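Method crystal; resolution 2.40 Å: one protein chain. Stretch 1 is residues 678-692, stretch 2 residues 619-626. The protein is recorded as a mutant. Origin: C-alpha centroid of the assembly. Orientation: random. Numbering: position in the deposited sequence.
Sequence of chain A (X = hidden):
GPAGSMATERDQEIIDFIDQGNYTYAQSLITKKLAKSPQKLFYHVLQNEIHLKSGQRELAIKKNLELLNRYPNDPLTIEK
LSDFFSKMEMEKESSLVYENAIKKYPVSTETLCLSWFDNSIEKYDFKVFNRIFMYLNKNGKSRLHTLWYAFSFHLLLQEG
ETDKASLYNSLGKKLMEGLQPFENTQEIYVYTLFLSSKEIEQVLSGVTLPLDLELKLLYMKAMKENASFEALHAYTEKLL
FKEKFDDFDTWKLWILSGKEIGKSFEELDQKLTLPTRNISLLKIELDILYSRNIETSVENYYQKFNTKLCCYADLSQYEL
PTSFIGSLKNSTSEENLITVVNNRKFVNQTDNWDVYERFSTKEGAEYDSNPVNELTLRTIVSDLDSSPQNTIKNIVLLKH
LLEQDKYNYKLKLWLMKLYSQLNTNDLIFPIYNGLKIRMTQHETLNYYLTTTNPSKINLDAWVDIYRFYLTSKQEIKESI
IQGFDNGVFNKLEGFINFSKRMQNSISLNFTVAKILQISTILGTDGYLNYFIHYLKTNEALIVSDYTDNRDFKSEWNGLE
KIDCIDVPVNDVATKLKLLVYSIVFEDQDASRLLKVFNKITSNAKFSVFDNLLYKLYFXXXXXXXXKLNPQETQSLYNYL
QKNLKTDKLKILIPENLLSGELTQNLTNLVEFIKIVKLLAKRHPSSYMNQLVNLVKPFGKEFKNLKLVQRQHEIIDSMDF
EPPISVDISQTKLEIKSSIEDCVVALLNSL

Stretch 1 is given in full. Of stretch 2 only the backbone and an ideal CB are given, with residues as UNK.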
# COMPACT_ATOMS: atom_id res chain seq x y z
N LEU A 678 -34.13 -6.14 9.56
CA LEU A 678 -33.42 -7.11 10.39
C LEU A 678 -33.72 -6.87 11.86
O LEU A 678 -34.05 -7.81 12.61
CB LEU A 678 -31.93 -7.03 10.08
CG LEU A 678 -30.94 -8.04 10.68
CD1 LEU A 678 -29.67 -8.05 9.87
CD2 LEU A 678 -30.61 -7.68 12.10
N LEU A 679 -33.62 -5.61 12.30
CA LEU A 679 -33.86 -5.29 13.70
C LEU A 679 -35.33 -5.49 14.08
O LEU A 679 -35.62 -5.91 15.21
CB LEU A 679 -33.42 -3.86 13.99
CG LEU A 679 -31.90 -3.70 13.95
CD1 LEU A 679 -31.49 -2.25 13.97
CD2 LEU A 679 -31.27 -4.45 15.13
N ALA A 680 -36.25 -5.21 13.16
CA ALA A 680 -37.66 -5.46 13.44
C ALA A 680 -37.91 -6.92 13.78
O ALA A 680 -38.75 -7.24 14.64
CB ALA A 680 -38.51 -5.03 12.26
N LYS A 681 -37.20 -7.84 13.11
CA LYS A 681 -37.28 -9.25 13.45
C LYS A 681 -36.65 -9.53 14.81
O LYS A 681 -37.30 -10.06 15.71
CB LYS A 681 -36.58 -10.08 12.37
CG LYS A 681 -37.12 -9.93 10.95
CD LYS A 681 -36.20 -10.64 9.96
CE LYS A 681 -36.50 -10.26 8.51
NZ LYS A 681 -35.39 -10.68 7.59
N ARG A 682 -35.36 -9.20 14.96
CA ARG A 682 -34.62 -9.52 16.18
C ARG A 682 -35.18 -8.82 17.41
O ARG A 682 -35.05 -9.34 18.52
CB ARG A 682 -33.14 -9.15 16.02
CG ARG A 682 -32.28 -10.18 15.32
CD ARG A 682 -30.87 -9.63 15.09
NE ARG A 682 -30.12 -9.34 16.32
CZ ARG A 682 -29.03 -9.99 16.70
NH1 ARG A 682 -28.56 -10.98 15.94
NH2 ARG A 682 -28.40 -9.67 17.84
N HIS A 683 -35.81 -7.66 17.24
CA HIS A 683 -36.31 -6.87 18.37
C HIS A 683 -37.70 -6.33 18.06
O HIS A 683 -37.90 -5.13 17.85
CB HIS A 683 -35.33 -5.74 18.72
CG HIS A 683 -33.94 -6.23 18.99
ND1 HIS A 683 -32.93 -6.16 18.06
CD2 HIS A 683 -33.40 -6.82 20.08
CE1 HIS A 683 -31.82 -6.68 18.57
NE2 HIS A 683 -32.08 -7.08 19.80
N PRO A 684 -38.71 -7.20 18.07
CA PRO A 684 -40.06 -6.80 17.63
C PRO A 684 -40.70 -5.85 18.62
O PRO A 684 -40.72 -6.09 19.82
CB PRO A 684 -40.83 -8.13 17.57
CG PRO A 684 -39.83 -9.21 17.84
CD PRO A 684 -38.70 -8.58 18.58
N SER A 685 -41.26 -4.77 18.08
CA SER A 685 -42.01 -3.80 18.85
C SER A 685 -43.05 -3.18 17.93
O SER A 685 -42.95 -3.27 16.70
CB SER A 685 -41.11 -2.71 19.43
OG SER A 685 -40.52 -1.98 18.38
N SER A 686 -44.05 -2.53 18.54
CA SER A 686 -45.04 -1.80 17.74
C SER A 686 -44.38 -0.68 16.93
O SER A 686 -44.74 -0.46 15.76
CB SER A 686 -46.15 -1.25 18.64
OG SER A 686 -45.82 -0.01 19.25
N TYR A 687 -43.40 0.02 17.51
CA TYR A 687 -42.80 1.13 16.78
C TYR A 687 -41.86 0.65 15.67
O TYR A 687 -41.74 1.33 14.64
CB TYR A 687 -42.10 2.10 17.74
CG TYR A 687 -41.21 1.45 18.77
CD1 TYR A 687 -39.95 0.96 18.41
CD2 TYR A 687 -41.60 1.33 20.10
CE1 TYR A 687 -39.13 0.36 19.33
CE2 TYR A 687 -40.78 0.73 21.03
CZ TYR A 687 -39.53 0.25 20.64
OH TYR A 687 -38.68 -0.36 21.54
N MET A 688 -41.22 -0.52 15.83
CA MET A 688 -40.44 -1.06 14.72
C MET A 688 -41.34 -1.55 13.58
O MET A 688 -41.02 -1.35 12.40
CB MET A 688 -39.54 -2.20 15.20
CG MET A 688 -38.41 -1.75 16.10
SD MET A 688 -37.42 -0.44 15.41
CE MET A 688 -36.79 -1.36 14.06
N ASN A 689 -42.46 -2.19 13.92
CA ASN A 689 -43.41 -2.60 12.88
C ASN A 689 -43.96 -1.39 12.14
O ASN A 689 -44.29 -1.49 10.95
CB ASN A 689 -44.55 -3.41 13.49
CG ASN A 689 -44.11 -4.79 13.91
OD1 ASN A 689 -43.21 -5.37 13.30
ND2 ASN A 689 -44.73 -5.32 14.96
N GLN A 690 -44.05 -0.24 12.80
CA GLN A 690 -44.50 0.96 12.11
C GLN A 690 -43.41 1.50 11.19
O GLN A 690 -43.72 2.01 10.10
CB GLN A 690 -44.94 2.01 13.14
CG GLN A 690 -45.39 3.34 12.54
CD GLN A 690 -46.51 3.19 11.53
OE1 GLN A 690 -47.23 2.19 11.52
NE2 GLN A 690 -46.66 4.19 10.68
N LEU A 691 -42.14 1.38 11.58
CA LEU A 691 -41.06 1.76 10.67
C LEU A 691 -41.01 0.82 9.47
O LEU A 691 -40.81 1.27 8.34
CB LEU A 691 -39.71 1.77 11.39
CG LEU A 691 -39.58 2.68 12.61
CD1 LEU A 691 -38.13 2.66 13.15
CD2 LEU A 691 -40.04 4.08 12.28
N VAL A 692 -41.20 -0.48 9.71
CA VAL A 692 -41.32 -1.42 8.59
C VAL A 692 -42.46 -1.00 7.67
O VAL A 692 -42.34 -1.06 6.44
CB VAL A 692 -41.49 -2.86 9.11
CG1 VAL A 692 -41.88 -3.81 7.97
CG2 VAL A 692 -40.22 -3.34 9.79
N UNK A 619 -30.57 6.69 16.15
CA UNK A 619 -31.86 6.53 16.82
C UNK A 619 -32.36 5.10 16.70
O UNK A 619 -32.98 4.57 17.64
CB UNK A 619 -32.89 7.50 16.24
N UNK A 620 -32.11 4.46 15.55
CA UNK A 620 -32.59 3.11 15.32
C UNK A 620 -31.90 2.12 16.24
O UNK A 620 -32.55 1.23 16.81
CB UNK A 620 -32.38 2.71 13.86
N UNK A 621 -30.59 2.27 16.41
CA UNK A 621 -29.81 1.33 17.20
C UNK A 621 -30.06 1.53 18.69
O UNK A 621 -30.14 0.56 19.44
CB UNK A 621 -28.32 1.48 16.89
N UNK A 622 -30.20 2.79 19.12
CA UNK A 622 -30.46 3.09 20.52
C UNK A 622 -31.79 2.49 20.98
O UNK A 622 -31.89 1.94 22.08
CB UNK A 622 -30.46 4.60 20.74
N UNK A 623 -32.80 2.55 20.11
CA UNK A 623 -34.14 2.06 20.42
C UNK A 623 -34.19 0.54 20.43
O UNK A 623 -34.95 -0.05 21.20
CB UNK A 623 -35.15 2.61 19.41
N UNK A 624 -33.38 -0.11 19.60
CA UNK A 624 -33.40 -1.57 19.49
C UNK A 624 -32.33 -2.27 20.32
O UNK A 624 -32.54 -3.42 20.72
CB UNK A 624 -33.23 -1.97 18.02
N UNK A 625 -31.21 -1.61 20.62
CA UNK A 625 -30.06 -2.30 21.20
C UNK A 625 -29.67 -1.76 22.57
O UNK A 625 -28.63 -2.16 23.11
CB UNK A 625 -28.86 -2.20 20.25
N UNK A 626 -30.46 -0.85 23.15
CA UNK A 626 -30.21 -0.37 24.49
C UNK A 626 -31.51 -0.36 25.28
O UNK A 626 -32.61 -0.41 24.72
CB UNK A 626 -29.58 1.02 24.46

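Position 619 opens the segment in helical geometry, and its ideal CB finds nothing of stretch 1 within 5.5 Å. This contact sets no rule there, and many side chains would do; the deposited residue is Asn619, whose ND2 is hydrogen-bonded elsewhere in the structure.

At 620 the CA-to-CB bond runs sideways, with the CB 5.0 Å from Leu679 CD1. Leu679, Met688 and Leu691 offer a wholly apolar surface, so a side chain long enough to bend back onto it is wanted: leucine, methionine or isoleucine. It is Leu620. Its CG lies 3.8 Å from Leu679 CD1, and its CD1 reaches Met688 CE at 3.5 Å and Leu691 CD1 at 4.3 Å, touching both helices of stretch 1.

Position 621 points away, and only a side chain that curls back could touch stretch 1; an apolar one would best suit the methyls of Leu679. Leu621 does this lightly, its CD2 4.0 Å from Leu679 CD1. Position 622 has no neighbour in stretch 1 and is free; it is Lys622.

The CB at 623 points toward stretch 1 and stands 4.6 Å from Tyr687 CE1. Beside an aromatic ring and the Met688 sulfur, valine, isoleucine or leucine would fit. Ile623 places CG2 3.2 Å from Tyr687 CE1, a tight approach oblique to the ring.

Position 624 is the most crowded: its CB is 4.2 Å from His683 ND1, 4.3 Å from Leu679 CD2 and 5.2 Å from Met688 SD. The close quarters favour something small, such as alanine, serine, threonine or valine. Thr624 combines a methyl with a hydroxyl the helix can satisfy: OG1 donates to Leu620 O at 2.8 Å, while CG2 packs 3.7 Å from Met688 SD. Leu679 inserts as a knob among residues 620, 621, 624 and 625, its CD1 3.7 Å from Thr624 OG1.

At 625 the CB again runs sideways with nothing close, but a long side chain could return along Leu679 toward His683 and Arg682. The guanidinium would seem to invite an acid or a neutral polar group. The answer is Lys625: its CD lies 4.1 Å from Leu679 CD2, and its NZ comes 3.4 Å from His683 CE1, near the ring plane, and 3.6 Å from Arg682 NH2. Both nitrogens of this like-charged pair are hydrogen-bonded elsewhere in the structure.

Position 626 has left helical angles and stretch 1 is out of reach, so many side chains would suit; it is Thr626, whose OG1 makes a very short 2.4 Å hydrogen bond to Lys622 O.

Stretch 2 619-626: NLLKITKT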
# COMPACT_ATOMS: atom_id res chain seq x y z
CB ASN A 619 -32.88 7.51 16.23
CG ASN A 619 -32.58 8.95 16.61
OD1 ASN A 619 -31.43 9.32 16.84
ND2 ASN A 619 -33.62 9.76 16.73
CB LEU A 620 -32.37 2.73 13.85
CG LEU A 620 -32.70 1.29 13.46
CD1 LEU A 620 -34.19 0.99 13.71
CD2 LEU A 620 -32.32 1.01 12.00
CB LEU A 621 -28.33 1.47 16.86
CG LEU A 621 -28.03 1.26 15.37
CD1 LEU A 621 -26.64 1.74 15.02
CD2 LEU A 621 -28.19 -0.21 15.00
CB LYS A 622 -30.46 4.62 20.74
CG LYS A 622 -29.25 5.13 21.52
CD LYS A 622 -29.49 6.52 22.11
CE LYS A 622 -29.57 6.52 23.62
NZ LYS A 622 -28.25 6.67 24.29
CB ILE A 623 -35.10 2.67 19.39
CG1 ILE A 623 -35.54 4.06 19.80
CG2 ILE A 623 -36.25 1.79 19.12
CD1 ILE A 623 -36.07 4.81 18.62
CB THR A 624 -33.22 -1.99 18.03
OG1 THR A 624 -32.02 -1.40 17.51
CG2 THR A 624 -34.42 -1.52 17.21
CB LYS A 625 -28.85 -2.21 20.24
CG LYS A 625 -29.14 -2.67 18.81
CD LYS A 625 -29.42 -4.16 18.77
CE LYS A 625 -28.27 -4.94 19.39
NZ LYS A 625 -28.47 -6.40 19.27
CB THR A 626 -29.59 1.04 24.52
OG1 THR A 626 -30.55 2.02 24.08
CG2 THR A 626 -28.37 1.09 23.64
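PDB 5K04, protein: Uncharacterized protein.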